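Local coordinates for protein luciferase-like monooxygenase (Streptomyces bottropensis, PDB 7BIP) that probably acts as a luciferase-like monooxygenase with a TIM-barrel fold in the biosynthesis of the aromatic polyketide rishirilide, at residues A[78-82]-A[107-111]. Residues are numbered along the deposited sequence; the frame is centred on the assembly and turned at random.
Sequences VLPVF and FGRAF
The side chains of Val78 and Phe107 run alongside each other on the same face of neighbouring parallel strands, and methyl CG2 of Val78 meets ring atom CD1 of Phe107 at 3.6 Å. With CG anti to the carbonyl carbon (chi1 -60°), the Phe107 ring is carried alongside Val78, and chi2 of -107° brings CD1 to the methyl. Pro80 reaches the same corner from another side, its CG at the ring edge near the plane, 4.2 Å from Phe107 CD1, while Phe130 of helix 126-142 touches both Pro80 and Phe107. An alanine in place of Phe107 would probably leave Val78 CG2 and Pro80 CG without their aromatic neighbour and open a gap beside Phe130. A second apolar cluster gathers around Ala110, whose CB sits 3.6 Å from Phe82 CE2 and 4.0 Å from Val81 CG1. That Val81 methyl also lies over the centre of the Phe82 ring, which stacks on Phe119 and packs edge-to-face with Phe116. Leu79 lies between the clusters, CD2 3.5 Å from Gly108 O and CD1 near Ala110 CB. Outward from the side chains, Gly108 N donates to Val78 O (2.8 Å, 163° at the hydrogen), the one direct hydrogen bond between the two segments, made where strands 72-78 and 103-107 end. One water then continues the link, donating to Gly108 O at 2.7 Å and accepting from Val81 N in the short 3-10 turn. Arg109 leaves the backbone away from residues 78-82, and its NH1 hydrogen-bonds to Ser126 OG. The contact thus joins two successive strand-to-helix loops at the C-terminal end of a TIM barrel: apolar side chains make up most of it, while one direct bond and one bridging water satisfy backbone polar groups of a buried junction.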
loop_
_atom_site.group_PDB
_atom_site.type_symbol
_atom_site.label_atom_id
_atom_site.label_comp_id
_atom_site.label_asym_id
_atom_site.label_seq_id
_atom_site.Cartn_x
_atom_site.Cartn_y
_atom_site.Cartn_z
ATOM N N VAL A 78 -8.439 -4.412 -8.250
ATOM C CA VAL A 78 -7.912 -5.332 -7.249
ATOM C C VAL A 78 -8.441 -6.732 -7.541
ATOM O O VAL A 78 -9.528 -6.913 -8.117
ATOM C CB VAL A 78 -8.256 -4.900 -5.809
ATOM C CG1 VAL A 78 -7.586 -3.564 -5.475
ATOM C CG2 VAL A 78 -9.762 -4.835 -5.614
ATOM N N LEU A 79 -7.652 -7.742 -7.171
ATOM C CA LEU A 79 -8.006 -9.136 -7.442
ATOM C C LEU A 79 -8.346 -9.846 -6.138
ATOM O O LEU A 79 -7.459 -10.400 -5.472
ATOM C CB LEU A 79 -6.867 -9.854 -8.176
ATOM C CG LEU A 79 -6.403 -9.212 -9.494
ATOM C CD1 LEU A 79 -5.225 -10.002 -10.072
ATOM C CD2 LEU A 79 -7.546 -9.147 -10.505
ATOM N N PRO A 80 -9.616 -9.876 -5.730
ATOM C CA PRO A 80 -9.945 -10.489 -4.433
ATOM C C PRO A 80 -9.515 -11.940 -4.316
ATOM O O PRO A 80 -9.267 -12.400 -3.191
ATOM C CB PRO A 80 -11.473 -10.337 -4.340
ATOM C CG PRO A 80 -11.932 -9.912 -5.690
ATOM C CD PRO A 80 -10.787 -9.247 -6.364
ATOM N N VAL A 81 -9.369 -12.660 -5.437
ATOM C CA VAL A 81 -8.996 -14.073 -5.381
ATOM C C VAL A 81 -7.634 -14.274 -4.721
ATOM O O VAL A 81 -7.369 -15.344 -4.153
ATOM C CB VAL A 81 -9.051 -14.692 -6.798
ATOM C CG1 VAL A 81 -7.969 -14.120 -7.717
ATOM C CG2 VAL A 81 -8.958 -16.210 -6.738
ATOM N N PHE A 82 -6.760 -13.266 -4.752
ATOM C CA PHE A 82 -5.385 -13.455 -4.305
ATOM C C PHE A 82 -5.094 -12.767 -2.987
ATOM O O PHE A 82 -3.927 -12.636 -2.607
ATOM C CB PHE A 82 -4.395 -12.961 -5.362
ATOM C CG PHE A 82 -4.423 -13.764 -6.617
ATOM C CD1 PHE A 82 -4.601 -15.135 -6.565
ATOM C CD2 PHE A 82 -4.298 -13.146 -7.849
ATOM C CE1 PHE A 82 -4.645 -15.882 -7.733
ATOM C CE2 PHE A 82 -4.332 -13.888 -9.015
ATOM C CZ PHE A 82 -4.518 -15.254 -8.954
ATOM N N PHE A 107 -13.028 -4.069 -8.658
ATOM C CA PHE A 107 -12.642 -5.444 -8.358
ATOM C C PHE A 107 -12.728 -6.250 -9.650
ATOM O O PHE A 107 -13.707 -6.131 -10.388
ATOM C CB PHE A 107 -13.584 -6.106 -7.329
ATOM C CG PHE A 107 -13.661 -5.419 -5.973
ATOM C CD1 PHE A 107 -13.059 -6.003 -4.853
ATOM C CD2 PHE A 107 -14.404 -4.262 -5.794
ATOM C CE1 PHE A 107 -13.150 -5.406 -3.589
ATOM C CE2 PHE A 107 -14.513 -3.661 -4.534
ATOM C CZ PHE A 107 -13.877 -4.237 -3.425
ATOM N N GLY A 108 -11.722 -7.089 -9.922
ATOM C CA GLY A 108 -11.670 -7.823 -11.170
ATOM C C GLY A 108 -11.358 -9.297 -10.972
ATOM O O GLY A 108 -10.937 -9.732 -9.902
ATOM N N ARG A 109 -11.581 -10.060 -12.041
ATOM C CA ARG A 109 -11.232 -11.473 -12.075
ATOM C C ARG A 109 -9.812 -11.639 -12.595
ATOM O O ARG A 109 -9.359 -10.894 -13.470
ATOM C CB ARG A 109 -12.197 -12.260 -12.967
ATOM C CG ARG A 109 -13.666 -12.075 -12.641
ATOM C CD ARG A 109 -14.130 -13.016 -11.546
ATOM N NE ARG A 109 -13.685 -14.397 -11.731
ATOM C CZ ARG A 109 -14.337 -15.309 -12.445
ATOM N NH1 ARG A 109 -13.850 -16.539 -12.552
ATOM N NH2 ARG A 109 -15.472 -14.995 -13.055
ATOM N N ALA A 110 -9.105 -12.616 -12.047
ATOM C CA ALA A 110 -7.790 -12.912 -12.580
ATOM C C ALA A 110 -7.920 -13.820 -13.800
ATOM O O ALA A 110 -8.903 -14.546 -13.968
ATOM C CB ALA A 110 -6.915 -13.573 -11.516
ATOM N N PHE A 111 -6.902 -13.779 -14.655
ATOM C CA PHE A 111 -6.896 -14.681 -15.799
ATOM C C PHE A 111 -5.521 -15.194 -16.204
ATOM O O PHE A 111 -5.462 -16.118 -17.021
ATOM C CB PHE A 111 -7.553 -14.006 -17.013
ATOM C CG PHE A 111 -6.765 -12.856 -17.574
ATOM C CD1 PHE A 111 -5.993 -13.022 -18.717
ATOM C CD2 PHE A 111 -6.807 -11.610 -16.969
ATOM C CE1 PHE A 111 -5.268 -11.964 -19.238
ATOM C CE2 PHE A 111 -6.082 -10.543 -17.487
ATOM C CZ PHE A 111 -5.312 -10.723 -18.621
HETATM O O HOH W 1 -10.277 -11.899 -8.414
#